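Local coordinates for protein adenosine kinase (Trypanosoma brucei brucei, PDB 4N09) that probably catalyses the magnesium-dependent transfer of phosphate from ATP to adenosine, giving AMP and ADP in purine salvage, at residues N16-V21 and A139-A144; D96-V101 and A121-C126; E190-F195 and T257-R262; C242-A247 and F266-E271; E282-P287 and C321-H326. All coordinates share one frame; numbering follows the deposited sequence.

Interaction 1: residues N16-V21 and A139-A144. With ADN (adenosine), chain E.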
# COMPACT_ATOMS: atom_id res chain seq x y z
N ASN A 16 -1.25 -7.52 -3.58
CA ASN A 16 -1.02 -8.92 -3.28
C ASN A 16 -1.54 -9.28 -1.90
O ASN A 16 -1.03 -8.78 -0.92
CB ASN A 16 0.48 -9.16 -3.31
CG ASN A 16 1.09 -8.74 -4.62
OD1 ASN A 16 0.45 -8.85 -5.67
ND2 ASN A 16 2.31 -8.28 -4.58
N PRO A 17 -2.60 -10.09 -1.82
CA PRO A 17 -3.13 -10.39 -0.48
C PRO A 17 -2.27 -11.44 0.21
O PRO A 17 -2.04 -12.49 -0.36
CB PRO A 17 -4.53 -10.92 -0.77
CG PRO A 17 -4.48 -11.41 -2.17
CD PRO A 17 -3.40 -10.68 -2.90
N LEU A 18 -1.74 -11.11 1.38
CA LEU A 18 -0.78 -11.96 2.09
C LEU A 18 -1.18 -12.08 3.52
O LEU A 18 -1.73 -11.15 4.10
CB LEU A 18 0.61 -11.35 2.09
CG LEU A 18 1.19 -10.95 0.75
CD1 LEU A 18 2.55 -10.30 0.97
CD2 LEU A 18 1.29 -12.13 -0.18
N LEU A 19 -0.94 -13.26 4.08
CA LEU A 19 -1.16 -13.49 5.48
C LEU A 19 0.12 -13.20 6.21
O LEU A 19 1.15 -13.78 5.89
CB LEU A 19 -1.56 -14.93 5.74
CG LEU A 19 -2.03 -15.09 7.18
CD1 LEU A 19 -3.55 -15.13 7.28
CD2 LEU A 19 -1.40 -16.33 7.79
N ASP A 20 0.05 -12.32 7.19
CA ASP A 20 1.22 -11.96 7.98
C ASP A 20 1.43 -12.95 9.11
O ASP A 20 0.55 -13.16 9.97
CB ASP A 20 1.12 -10.54 8.54
CG ASP A 20 1.31 -9.47 7.48
OD1 ASP A 20 1.78 -9.78 6.36
OD2 ASP A 20 1.01 -8.28 7.76
N VAL A 21 2.63 -13.54 9.13
CA VAL A 21 3.04 -14.47 10.15
C VAL A 21 4.14 -13.80 10.95
O VAL A 21 5.25 -13.62 10.46
CB VAL A 21 3.56 -15.77 9.52
CG1 VAL A 21 3.98 -16.73 10.61
CG2 VAL A 21 2.50 -16.40 8.62
N ALA A 139 8.37 -11.46 2.01
CA ALA A 139 7.08 -11.76 1.39
C ALA A 139 7.21 -12.94 0.48
O ALA A 139 8.09 -12.97 -0.38
CB ALA A 139 6.56 -10.57 0.63
N ASP A 140 6.37 -13.93 0.72
CA ASP A 140 6.29 -15.10 -0.12
C ASP A 140 4.92 -15.06 -0.81
O ASP A 140 3.93 -15.55 -0.28
CB ASP A 140 6.46 -16.38 0.70
CG ASP A 140 6.34 -17.65 -0.15
OD1 ASP A 140 6.28 -17.55 -1.40
OD2 ASP A 140 6.32 -18.74 0.45
N LEU A 141 4.91 -14.50 -2.02
CA LEU A 141 3.67 -14.21 -2.74
C LEU A 141 2.80 -15.42 -3.00
O LEU A 141 1.57 -15.31 -2.95
CB LEU A 141 4.00 -13.51 -4.04
CG LEU A 141 4.05 -11.99 -4.03
CD1 LEU A 141 4.73 -11.42 -2.81
CD2 LEU A 141 4.70 -11.46 -5.30
N GLY A 142 3.39 -16.57 -3.31
CA GLY A 142 2.59 -17.73 -3.67
C GLY A 142 1.53 -17.43 -4.72
O GLY A 142 1.85 -17.00 -5.84
N ALA A 143 0.26 -17.61 -4.34
CA ALA A 143 -0.89 -17.40 -5.25
C ALA A 143 -1.01 -16.00 -5.82
O ALA A 143 -1.48 -15.82 -6.94
CB ALA A 143 -2.17 -17.71 -4.50
N ALA A 144 -0.61 -15.01 -5.03
CA ALA A 144 -0.68 -13.63 -5.49
C ALA A 144 0.09 -13.49 -6.78
O ALA A 144 -0.25 -12.66 -7.60
CB ALA A 144 -0.13 -12.66 -4.43
O5' ADN E . 2.99 -2.40 5.20
C5' ADN E . 3.38 -3.70 5.64
C4' ADN E . 2.64 -4.75 4.85
O4' ADN E . 3.39 -5.03 3.69
C3' ADN E . 2.50 -6.09 5.53
O3' ADN E . 1.14 -6.12 5.96
C2' ADN E . 2.80 -7.13 4.46
O2' ADN E . 1.81 -8.19 4.29
C1' ADN E . 2.89 -6.27 3.22
N9 ADN E . 3.82 -6.68 2.18
C8 ADN E . 5.15 -6.83 2.33
N7 ADN E . 5.76 -7.17 1.17
C5 ADN E . 4.76 -7.20 0.28
C6 ADN E . 4.70 -7.50 -1.14
N6 ADN E . 5.81 -7.79 -1.81
N1 ADN E . 3.48 -7.42 -1.70
C2 ADN E . 2.36 -7.10 -1.01
N3 ADN E . 2.34 -6.82 0.30
C4 ADN E . 3.49 -6.86 0.94
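L18, A144 and N16 carry this buried contact. The two methyls of L18 divide the work. CD1 lies 4.0 Å from A139 CB and also approaches one face of the adenine, 3.6 Å from C4 of adenosine, whereas CD2 rests against L141, 4.1 Å from its CA. A139 and L141 come to the base from the same side, so that three aliphatic groups form a floor beneath it. Farther along, A144 CB packs on N16 CB at 3.7 Å and on P17 CD. The N16 amide turns away from its own carbonyl carbon (chi1 -56°), which carries ND2 to the rim of the base for a hydrogen bond of 3.2 Å to adenosine N1, with a weak second one to F172 O. D20 grips the ribose with both carboxylate oxygens: OD1 accepts from O2' at 2.6 Å and OD2 from O3'. Floor and aspartate together form the adenosine site, the aspartate holding the sugar hydroxyls as in PfkB-family relatives.

Interaction 2: residues D96-V101 and A121-C126. With ADN (adenosine), chain E.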
# COMPACT_ATOMS: atom_id res chain seq x y z
N ASP A 96 -7.71 -21.92 0.56
CA ASP A 96 -7.08 -22.63 1.67
C ASP A 96 -7.29 -21.88 2.99
O ASP A 96 -8.07 -20.92 3.04
CB ASP A 96 -5.59 -22.87 1.38
CG ASP A 96 -4.80 -21.58 1.09
OD1 ASP A 96 -5.26 -20.44 1.38
OD2 ASP A 96 -3.67 -21.71 0.54
N ARG A 97 -6.66 -22.35 4.08
CA ARG A 97 -6.92 -21.77 5.40
C ARG A 97 -6.66 -20.27 5.32
O ARG A 97 -7.54 -19.45 5.62
CB ARG A 97 -6.07 -22.46 6.49
N TYR A 98 -5.45 -19.92 4.86
CA TYR A 98 -5.01 -18.53 4.76
C TYR A 98 -5.96 -17.66 3.88
O TYR A 98 -6.33 -16.54 4.26
CB TYR A 98 -3.58 -18.49 4.20
CG TYR A 98 -2.43 -18.90 5.13
CD1 TYR A 98 -2.65 -19.41 6.42
CD2 TYR A 98 -1.10 -18.82 4.68
CE1 TYR A 98 -1.57 -19.79 7.24
CE2 TYR A 98 -0.03 -19.19 5.49
CZ TYR A 98 -0.27 -19.67 6.76
OH TYR A 98 0.80 -20.03 7.55
N GLY A 99 -6.31 -18.17 2.70
CA GLY A 99 -7.22 -17.47 1.81
C GLY A 99 -8.53 -17.12 2.48
O GLY A 99 -9.00 -15.98 2.36
N LYS A 100 -9.14 -18.09 3.16
CA LYS A 100 -10.46 -17.90 3.82
C LYS A 100 -10.36 -16.82 4.89
O LYS A 100 -11.23 -15.95 4.99
CB LYS A 100 -11.00 -19.21 4.45
N VAL A 101 -9.28 -16.87 5.65
CA VAL A 101 -9.02 -15.84 6.66
C VAL A 101 -9.02 -14.45 6.01
O VAL A 101 -9.73 -13.55 6.47
CB VAL A 101 -7.68 -16.09 7.40
CG1 VAL A 101 -7.26 -14.87 8.21
CG2 VAL A 101 -7.80 -17.30 8.32
N ALA A 121 -0.78 -22.55 -6.66
CA ALA A 121 0.02 -22.33 -5.43
C ALA A 121 -0.83 -21.89 -4.25
O ALA A 121 -1.94 -21.38 -4.40
CB ALA A 121 1.12 -21.30 -5.67
N GLY A 122 -0.28 -22.04 -3.05
CA GLY A 122 -0.99 -21.68 -1.82
C GLY A 122 -1.05 -20.18 -1.60
O GLY A 122 -0.23 -19.43 -2.13
N SER A 123 -2.01 -19.73 -0.82
CA SER A 123 -2.19 -18.31 -0.60
C SER A 123 -0.91 -17.73 0.03
O SER A 123 -0.19 -18.41 0.76
CB SER A 123 -3.49 -18.08 0.19
OG SER A 123 -3.30 -18.21 1.57
N GLY A 124 -0.55 -16.51 -0.38
CA GLY A 124 0.73 -15.91 -0.02
C GLY A 124 0.83 -15.54 1.45
O GLY A 124 -0.17 -15.44 2.15
N ALA A 125 2.06 -15.35 1.91
CA ALA A 125 2.30 -15.08 3.29
C ALA A 125 3.51 -14.20 3.42
O ALA A 125 4.41 -14.27 2.60
CB ALA A 125 2.47 -16.38 4.07
N CYS A 126 3.55 -13.41 4.49
CA CYS A 126 4.68 -12.54 4.75
C CYS A 126 5.24 -12.80 6.15
O CYS A 126 4.51 -12.76 7.14
CB CYS A 126 4.22 -11.09 4.67
SG CYS A 126 5.60 -9.91 4.74
O5' ADN E . 2.99 -2.40 5.20
C5' ADN E . 3.38 -3.70 5.64
C4' ADN E . 2.64 -4.75 4.85
O4' ADN E . 3.39 -5.03 3.69
C3' ADN E . 2.50 -6.09 5.53
O3' ADN E . 1.14 -6.12 5.96
C2' ADN E . 2.80 -7.13 4.46
O2' ADN E . 1.81 -8.19 4.29
C1' ADN E . 2.89 -6.27 3.22
N9 ADN E . 3.82 -6.68 2.18
C8 ADN E . 5.15 -6.83 2.33
N7 ADN E . 5.76 -7.17 1.17
C5 ADN E . 4.76 -7.20 0.28
C6 ADN E . 4.70 -7.50 -1.14
N6 ADN E . 5.81 -7.79 -1.81
N1 ADN E . 3.48 -7.42 -1.70
C2 ADN E . 2.36 -7.10 -1.01
N3 ADN E . 2.34 -6.82 0.30
C4 ADN E . 3.49 -6.86 0.94
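D96 joins S123 while serving as the N-cap of helix 97-109, a case of one carboxylate fixing both a helix start and the chain that leads into strand 124-131. Its CG sits between the backbone N and the carbonyl carbon (chi1 57°), which folds the carboxylate back over the first turn. There OD1 accepts from G99 N at 2.8 Å, nearly in line with its C-O bond, while OD2 uses its syn lone pair for a nearly straight bond of 2.9 Å from S123 N (175°). Through these two N-H bonds the carboxylate bridges the segments, and together they would limit rotation of the group. Y98 comes next, its CE2 touching A125 CB at 4.0 Å with the ring oblique to that methyl. The same side chain also touches L19 and Y62, so that the helix that follows strand 87-94 of the large sheet is packed against the lid sheet. G99 follows, its backbone nearest to S123, with the CA atoms of G99 and S123 5.6 Å apart.

Interaction 3: residues E190-F195 and T257-R262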
# COMPACT_ATOMS: atom_id res chain seq x y z
N GLU A 190 -9.94 6.03 -19.71
CA GLU A 190 -11.20 5.92 -20.42
C GLU A 190 -12.29 6.66 -19.66
O GLU A 190 -13.11 7.35 -20.27
CB GLU A 190 -11.57 4.45 -20.54
CG GLU A 190 -12.47 4.14 -21.71
CD GLU A 190 -13.03 2.72 -21.61
OE1 GLU A 190 -12.28 1.71 -21.74
OE2 GLU A 190 -14.25 2.62 -21.34
N VAL A 191 -12.31 6.48 -18.34
CA VAL A 191 -13.37 7.06 -17.48
C VAL A 191 -12.97 8.36 -16.82
O VAL A 191 -13.72 8.89 -16.00
CB VAL A 191 -13.88 6.05 -16.43
CG1 VAL A 191 -14.42 4.81 -17.11
CG2 VAL A 191 -12.81 5.67 -15.41
N ASP A 192 -11.84 8.91 -17.22
CA ASP A 192 -11.32 10.12 -16.59
C ASP A 192 -11.18 10.04 -15.06
O ASP A 192 -11.39 10.99 -14.33
CB ASP A 192 -12.17 11.30 -17.05
CG ASP A 192 -11.45 12.20 -18.05
OD1 ASP A 192 -10.20 12.27 -18.03
OD2 ASP A 192 -12.17 12.82 -18.89
N GLY A 193 -10.78 8.87 -14.57
CA GLY A 193 -10.60 8.67 -13.15
C GLY A 193 -9.23 9.12 -12.71
O GLY A 193 -8.51 9.77 -13.44
N LEU A 194 -8.88 8.73 -11.50
CA LEU A 194 -7.60 9.07 -10.95
C LEU A 194 -6.83 7.80 -10.73
O LEU A 194 -7.35 6.83 -10.19
CB LEU A 194 -7.81 9.76 -9.63
CG LEU A 194 -6.53 10.42 -9.11
CD1 LEU A 194 -6.43 11.88 -9.51
CD2 LEU A 194 -6.54 10.31 -7.61
N PHE A 195 -5.57 7.80 -11.17
CA PHE A 195 -4.69 6.67 -10.97
C PHE A 195 -3.58 7.05 -10.01
O PHE A 195 -2.91 8.07 -10.18
CB PHE A 195 -4.08 6.16 -12.26
CG PHE A 195 -3.46 4.80 -12.13
CD1 PHE A 195 -4.23 3.65 -12.29
CD2 PHE A 195 -2.13 4.66 -11.79
CE1 PHE A 195 -3.66 2.40 -12.14
CE2 PHE A 195 -1.56 3.41 -11.63
CZ PHE A 195 -2.33 2.28 -11.81
N THR A 257 1.18 11.86 -18.95
CA THR A 257 0.28 12.01 -20.10
C THR A 257 -1.16 12.29 -19.68
O THR A 257 -2.07 12.28 -20.49
CB THR A 257 0.28 10.74 -20.97
OG1 THR A 257 -0.01 9.62 -20.14
CG2 THR A 257 1.63 10.52 -21.59
N GLY A 258 -1.38 12.51 -18.39
CA GLY A 258 -2.73 12.69 -17.84
C GLY A 258 -3.21 14.13 -17.93
O GLY A 258 -2.49 14.99 -18.40
N THR A 259 -4.41 14.37 -17.43
CA THR A 259 -4.99 15.71 -17.42
C THR A 259 -5.42 16.22 -16.05
O THR A 259 -5.61 17.42 -15.89
CB THR A 259 -6.23 15.75 -18.30
OG1 THR A 259 -7.22 14.85 -17.79
CG2 THR A 259 -5.87 15.37 -19.73
N LYS A 260 -5.60 15.34 -15.06
CA LYS A 260 -5.99 15.79 -13.73
C LYS A 260 -4.91 16.59 -13.02
O LYS A 260 -5.22 17.36 -12.12
CB LYS A 260 -6.40 14.61 -12.84
CG LYS A 260 -7.60 13.86 -13.38
CD LYS A 260 -8.67 13.68 -12.32
CE LYS A 260 -9.96 13.17 -12.94
NZ LYS A 260 -11.12 13.44 -12.05
N GLY A 261 -3.66 16.38 -13.36
CA GLY A 261 -2.57 17.05 -12.67
C GLY A 261 -1.78 16.08 -11.81
O GLY A 261 -2.31 15.43 -10.91
N ARG A 262 -0.49 15.99 -12.10
CA ARG A 262 0.40 15.13 -11.36
C ARG A 262 0.65 15.69 -9.98
O ARG A 262 0.90 16.89 -9.81
CB ARG A 262 1.70 14.97 -12.14
CG ARG A 262 2.93 14.59 -11.33
CD ARG A 262 2.99 13.11 -10.96
NE ARG A 262 2.87 12.12 -12.05
CZ ARG A 262 3.75 11.92 -13.04
NH1 ARG A 262 3.56 10.98 -13.98
NH2 ARG A 262 4.83 12.68 -13.11
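K260 leans toward D192, G193 and L194 because its CG is set opposite its own carbonyl carbon (chi1 -62°) and the chain then bends at chi2 (-129°) before running out extended to NZ. L194 answers with CG opposite its backbone N (chi1 -168°), which puts its CD1 4.0 Å from K260 CD. In the Rossmann-like PfkB domain the contact joins the end of helix 178-190, a Schellman motif with D192 as its C' residue at positive phi, and the start of strand 194-198 to the loop before strand 263-268. It illustrates how the aliphatic part of a lysine can pack along a backbone turn. K260 CE lies 3.7 Å from G193 O, and the same side chain also touches D220, whose carboxylate accepts a hydrogen bond from F195 N. The charged ends do not pair, for K260 NZ is 6.2 Å from D192 OD1. The D192 and T259 side chains meet at about a right angle, D192 OD1 standing 3.9 Å from T259 OG1.

Interaction 4: residues C242-A247 and F266-E271. With ADP (adenosine-5'-diphosphate), chain F.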
# COMPACT_ATOMS: atom_id res chain seq x y z
N CYS A 242 17.74 16.30 -1.55
CA CYS A 242 16.51 16.85 -0.93
C CYS A 242 15.21 16.28 -1.38
O CYS A 242 14.86 16.36 -2.56
CB CYS A 242 16.30 18.31 -1.20
SG CYS A 242 17.52 19.34 -0.42
N VAL A 243 14.43 15.85 -0.40
CA VAL A 243 13.14 15.26 -0.67
C VAL A 243 12.25 16.27 -1.39
O VAL A 243 11.52 15.88 -2.31
CB VAL A 243 12.50 14.76 0.63
CG1 VAL A 243 11.10 14.26 0.37
CG2 VAL A 243 13.32 13.62 1.22
N GLU A 244 12.31 17.54 -1.01
CA GLU A 244 11.56 18.62 -1.71
C GLU A 244 11.92 18.74 -3.18
O GLU A 244 11.04 18.86 -4.03
CB GLU A 244 11.79 20.01 -1.07
CG GLU A 244 11.48 20.06 0.45
CD GLU A 244 12.71 19.77 1.37
OE1 GLU A 244 13.65 19.06 0.94
OE2 GLU A 244 12.72 20.20 2.54
N GLU A 245 13.20 18.67 -3.49
CA GLU A 245 13.67 18.73 -4.87
C GLU A 245 13.29 17.49 -5.68
O GLU A 245 12.87 17.59 -6.80
CB GLU A 245 15.18 18.97 -4.92
CG GLU A 245 15.77 19.04 -6.33
CD GLU A 245 15.25 20.20 -7.19
OE1 GLU A 245 14.55 21.09 -6.68
OE2 GLU A 245 15.53 20.19 -8.40
N ILE A 246 13.39 16.32 -5.07
CA ILE A 246 13.00 15.09 -5.74
C ILE A 246 11.52 15.15 -6.15
O ILE A 246 11.14 14.75 -7.24
CB ILE A 246 13.25 13.88 -4.83
CG1 ILE A 246 14.75 13.75 -4.52
CG2 ILE A 246 12.80 12.59 -5.50
CD1 ILE A 246 15.10 12.79 -3.40
N ALA A 247 10.67 15.64 -5.25
CA ALA A 247 9.23 15.76 -5.54
C ALA A 247 8.97 16.73 -6.70
O ALA A 247 8.14 16.48 -7.58
CB ALA A 247 8.49 16.21 -4.30
N PHE A 266 5.30 12.66 -0.41
CA PHE A 266 6.34 11.93 0.25
C PHE A 266 6.20 12.12 1.74
O PHE A 266 6.33 13.25 2.23
CB PHE A 266 7.72 12.46 -0.17
CG PHE A 266 8.12 12.15 -1.59
CD1 PHE A 266 7.65 11.02 -2.24
CD2 PHE A 266 9.02 12.98 -2.25
CE1 PHE A 266 8.05 10.73 -3.53
CE2 PHE A 266 9.42 12.71 -3.56
CZ PHE A 266 8.94 11.56 -4.19
N THR A 267 5.95 11.03 2.46
CA THR A 267 5.90 11.09 3.90
C THR A 267 7.32 11.01 4.48
O THR A 267 8.25 10.65 3.78
CB THR A 267 5.05 9.97 4.50
OG1 THR A 267 5.55 8.70 4.06
CG2 THR A 267 3.61 10.13 4.08
N ARG A 268 7.46 11.39 5.75
CA ARG A 268 8.76 11.49 6.40
C ARG A 268 8.64 11.22 7.88
O ARG A 268 9.14 11.99 8.69
CB ARG A 268 9.32 12.89 6.21
CG ARG A 268 9.59 13.23 4.75
CD ARG A 268 10.54 14.40 4.60
NE ARG A 268 9.90 15.65 4.97
CZ ARG A 268 10.46 16.84 4.84
NH1 ARG A 268 11.69 16.94 4.37
NH2 ARG A 268 9.78 17.93 5.17
N ASP A 269 7.96 10.15 8.23
CA ASP A 269 7.72 9.79 9.63
C ASP A 269 7.40 11.01 10.52
O ASP A 269 6.36 11.62 10.34
CB ASP A 269 8.82 8.85 10.20
CG ASP A 269 10.24 9.38 10.01
OD1 ASP A 269 10.88 9.08 8.95
OD2 ASP A 269 10.73 10.08 10.94
N ILE A 270 8.30 11.36 11.45
CA ILE A 270 8.05 12.40 12.44
C ILE A 270 7.97 13.77 11.77
O ILE A 270 7.32 14.66 12.29
CB ILE A 270 9.16 12.41 13.56
CG1 ILE A 270 8.88 11.35 14.65
CG2 ILE A 270 9.33 13.76 14.24
CD1 ILE A 270 9.87 11.35 15.82
N GLU A 271 8.66 13.95 10.64
CA GLU A 271 8.73 15.23 9.97
C GLU A 271 7.61 15.44 8.97
O GLU A 271 6.93 14.51 8.56
CB GLU A 271 10.05 15.35 9.22
CG GLU A 271 11.21 15.84 10.06
CD GLU A 271 12.51 15.18 9.64
OE1 GLU A 271 13.36 15.79 8.95
OE2 GLU A 271 12.64 14.00 9.97
PB ADP F . 6.25 4.21 6.21
O1B ADP F . 6.12 4.04 4.68
O2B ADP F . 5.38 3.28 7.06
O3B ADP F . 7.67 4.27 6.76
PA ADP F . 6.23 6.85 7.30
O1A ADP F . 7.12 6.14 8.33
O2A ADP F . 6.77 8.03 6.49
O3A ADP F . 5.64 5.71 6.33
O5' ADP F . 4.93 7.36 8.11
C5' ADP F . 3.67 7.56 7.51
C4' ADP F . 2.98 8.51 8.42
O4' ADP F . 2.77 7.87 9.67
C3' ADP F . 3.79 9.78 8.70
O3' ADP F . 3.61 10.78 7.69
C2' ADP F . 3.24 10.15 10.05
O2' ADP F . 2.01 10.79 9.89
C1' ADP F . 2.94 8.82 10.71
N9 ADP F . 4.08 8.41 11.59
C8 ADP F . 5.01 7.51 11.25
N7 ADP F . 5.89 7.36 12.25
C5 ADP F . 5.52 8.16 13.25
C6 ADP F . 6.03 8.47 14.59
N6 ADP F . 7.12 7.84 15.05
N1 ADP F . 5.38 9.40 15.34
C2 ADP F . 4.28 10.02 14.88
N3 ADP F . 3.78 9.75 13.67
C4 ADP F . 4.34 8.86 12.82
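F266 pushes the edge of its ring against helix 243-252, where V243, I246 and A247 receive it. V243 CG1 comes obliquely to F266 CD2 at 3.6 Å, the I246 side chain crosses F266 at about a right angle with its CG2 near CE2, and A247 CB stands 3.7 Å from F266 CE2. V243 O lies in the plane of the ring and A247 N close to it. V243 CG1, opposite its backbone N (chi1 175°), also touches R268, whose side chain is bent at chi3. E244 adds a long salt bridge, 3.9 Å from OE2 to R268 NH1, the two flat groups being turned 79° apart; the firmer polar partner of R268 is S272 O, met by NE. While F266 and R268 direct their CB atoms to the helix, T267 between them points away from it and donates from OG1 to O2A of ADP at 2.8 Å. D269 N grips the same oxygen at 3.0 Å, as the chain enters a type II' turn closed by E271 N to R268 O. A helix packed on a strand, with the nucleotide phosphate held at the strand's C-terminal end, is the familiar plan of the nucleotide site in the ribokinase fold.

Interaction 5: residues E282-P287 and C321-H326. With ADP (adenosine-5'-diphosphate), chain F.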
# COMPACT_ATOMS: atom_id res chain seq x y z
N GLU A 282 4.55 22.20 -1.02
CA GLU A 282 3.99 22.61 0.24
C GLU A 282 4.44 21.53 1.23
O GLU A 282 4.80 20.44 0.81
CB GLU A 282 2.47 22.57 0.07
CG GLU A 282 1.63 23.75 0.54
CD GLU A 282 0.15 23.65 0.13
OE1 GLU A 282 -0.16 22.96 -0.88
OE2 GLU A 282 -0.72 24.26 0.80
N THR A 283 4.44 21.83 2.52
CA THR A 283 4.61 20.79 3.55
C THR A 283 3.37 20.74 4.45
O THR A 283 2.73 21.74 4.65
CB THR A 283 5.87 21.00 4.44
OG1 THR A 283 5.88 22.34 4.98
CG2 THR A 283 7.13 20.71 3.66
N VAL A 284 3.09 19.58 5.02
CA VAL A 284 1.95 19.40 5.89
C VAL A 284 2.47 18.84 7.18
O VAL A 284 3.00 17.74 7.22
CB VAL A 284 0.92 18.43 5.26
CG1 VAL A 284 -0.32 18.29 6.12
CG2 VAL A 284 0.52 18.91 3.89
N PRO A 285 2.39 19.60 8.26
CA PRO A 285 3.04 19.11 9.47
C PRO A 285 2.37 17.87 10.02
O PRO A 285 1.17 17.69 9.84
CB PRO A 285 2.90 20.26 10.48
CG PRO A 285 2.26 21.37 9.78
CD PRO A 285 1.98 21.00 8.34
N VAL A 286 3.15 17.05 10.69
CA VAL A 286 2.66 15.88 11.38
C VAL A 286 2.41 16.26 12.82
O VAL A 286 3.34 16.63 13.50
CB VAL A 286 3.71 14.75 11.35
CG1 VAL A 286 3.29 13.58 12.22
CG2 VAL A 286 3.96 14.29 9.94
N PRO A 287 1.19 16.10 13.32
CA PRO A 287 0.91 16.45 14.71
C PRO A 287 1.87 15.76 15.68
O PRO A 287 2.12 14.56 15.54
CB PRO A 287 -0.50 15.92 14.93
CG PRO A 287 -1.10 15.83 13.58
CD PRO A 287 0.02 15.50 12.65
N CYS A 321 -6.39 15.77 2.60
CA CYS A 321 -6.14 14.34 2.43
C CYS A 321 -4.90 13.86 3.18
O CYS A 321 -4.89 12.78 3.76
CB CYS A 321 -6.03 13.97 0.95
SG CYS A 321 -7.55 14.24 0.01
N CYS A 322 -3.84 14.67 3.16
CA CYS A 322 -2.66 14.38 3.96
C CYS A 322 -2.94 14.46 5.44
O CYS A 322 -2.39 13.67 6.21
CB CYS A 322 -1.54 15.35 3.60
SG CYS A 322 -0.91 15.19 1.90
N GLU A 323 -3.76 15.42 5.86
CA GLU A 323 -4.09 15.53 7.28
C GLU A 323 -4.86 14.31 7.73
O GLU A 323 -4.62 13.81 8.82
CB GLU A 323 -4.87 16.81 7.57
CG GLU A 323 -4.03 18.08 7.43
CD GLU A 323 -4.83 19.38 7.49
OE1 GLU A 323 -6.08 19.35 7.55
OE2 GLU A 323 -4.20 20.47 7.48
N THR A 324 -5.76 13.81 6.90
CA THR A 324 -6.53 12.60 7.21
C THR A 324 -5.63 11.39 7.28
O THR A 324 -5.78 10.56 8.16
CB THR A 324 -7.61 12.33 6.15
OG1 THR A 324 -8.44 13.50 6.00
CG2 THR A 324 -8.46 11.20 6.54
N GLY A 325 -4.68 11.30 6.36
CA GLY A 325 -3.64 10.27 6.40
C GLY A 325 -2.80 10.31 7.68
O GLY A 325 -2.51 9.29 8.26
N HIS A 326 -2.41 11.49 8.13
CA HIS A 326 -1.70 11.59 9.38
C HIS A 326 -2.53 11.07 10.51
O HIS A 326 -2.01 10.41 11.41
CB HIS A 326 -1.30 13.04 9.66
CG HIS A 326 -0.28 13.58 8.70
ND1 HIS A 326 -0.02 14.92 8.56
CD2 HIS A 326 0.53 12.95 7.82
CE1 HIS A 326 0.93 15.09 7.65
NE2 HIS A 326 1.26 13.91 7.18
PB ADP F . 6.25 4.21 6.21
O1B ADP F . 6.12 4.04 4.68
O2B ADP F . 5.38 3.28 7.06
O3B ADP F . 7.67 4.27 6.76
PA ADP F . 6.23 6.85 7.30
O1A ADP F . 7.12 6.14 8.33
O2A ADP F . 6.77 8.03 6.49
O3A ADP F . 5.64 5.71 6.33
O5' ADP F . 4.93 7.36 8.11
C5' ADP F . 3.67 7.56 7.51
C4' ADP F . 2.98 8.51 8.42
O4' ADP F . 2.77 7.87 9.67
C3' ADP F . 3.79 9.78 8.70
O3' ADP F . 3.61 10.78 7.69
C2' ADP F . 3.24 10.15 10.05
O2' ADP F . 2.01 10.79 9.89
C1' ADP F . 2.94 8.82 10.71
N9 ADP F . 4.08 8.41 11.59
C8 ADP F . 5.01 7.51 11.25
N7 ADP F . 5.89 7.36 12.25
C5 ADP F . 5.52 8.16 13.25
C6 ADP F . 6.03 8.47 14.59
N6 ADP F . 7.12 7.84 15.05
N1 ADP F . 5.38 9.40 15.34
C2 ADP F . 4.28 10.02 14.88
N3 ADP F . 3.78 9.75 13.67
C4 ADP F . 4.34 8.86 12.82
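H326 NE2 is held by a hydrogen bond to T273 OG1 and also lies 3.9 Å from V286 CG2, so the imidazole has a polar anchor. V286 places that methyl over one face of the ring, a CH-pi contact 4.0 Å from the centroid and 17° off the ring normal, while the carbonyl of C322 lies over the opposite face. V284 O meets the ring edge, 3.4 Å from H326 CE1. With CG opposite its carbonyl carbon (chi1 -67°), the histidine leans from helix 318-333 toward the chain leaving strand 280-284, and P287 packs beside its CB. One helical turn before H326, C322 and E323 receive V284, whose CG1 is 3.9 Å from E323 CG; the carboxylate of E323 pairs with R320. H326 CD2 is 3.3 Å from O2' of ADP, and V286 CG1 approaches the same hydroxyl at 3.9 Å. Together they line the ribose side of the nucleotide pocket, beside the last strand of the nine-stranded sheet in this PfkB fold.

How the interactions relate
The five contacts fall into two groups on opposite sides of the chain's centre. Interactions 1 and 2, with centres 7 Å apart, meet within the five-stranded lid sheet: strand 124-131 lies between strands 18-24 and 134-140. Interaction 2 is nested inside the loop closed by interaction 1. Interactions 3, 4 and 5 all reach the nine-stranded sheet; 3 and 4 alternate along the chain, and 5 follows both. Interactions 4 and 5 touch through V286 against the 269-271 turn, and both line the ADP pocket, about 30 Å between centres from interaction 1 at the adenosine. The two substrate sites are thus built largely from different parts of the fold. Interaction 3 lies away from both ligands.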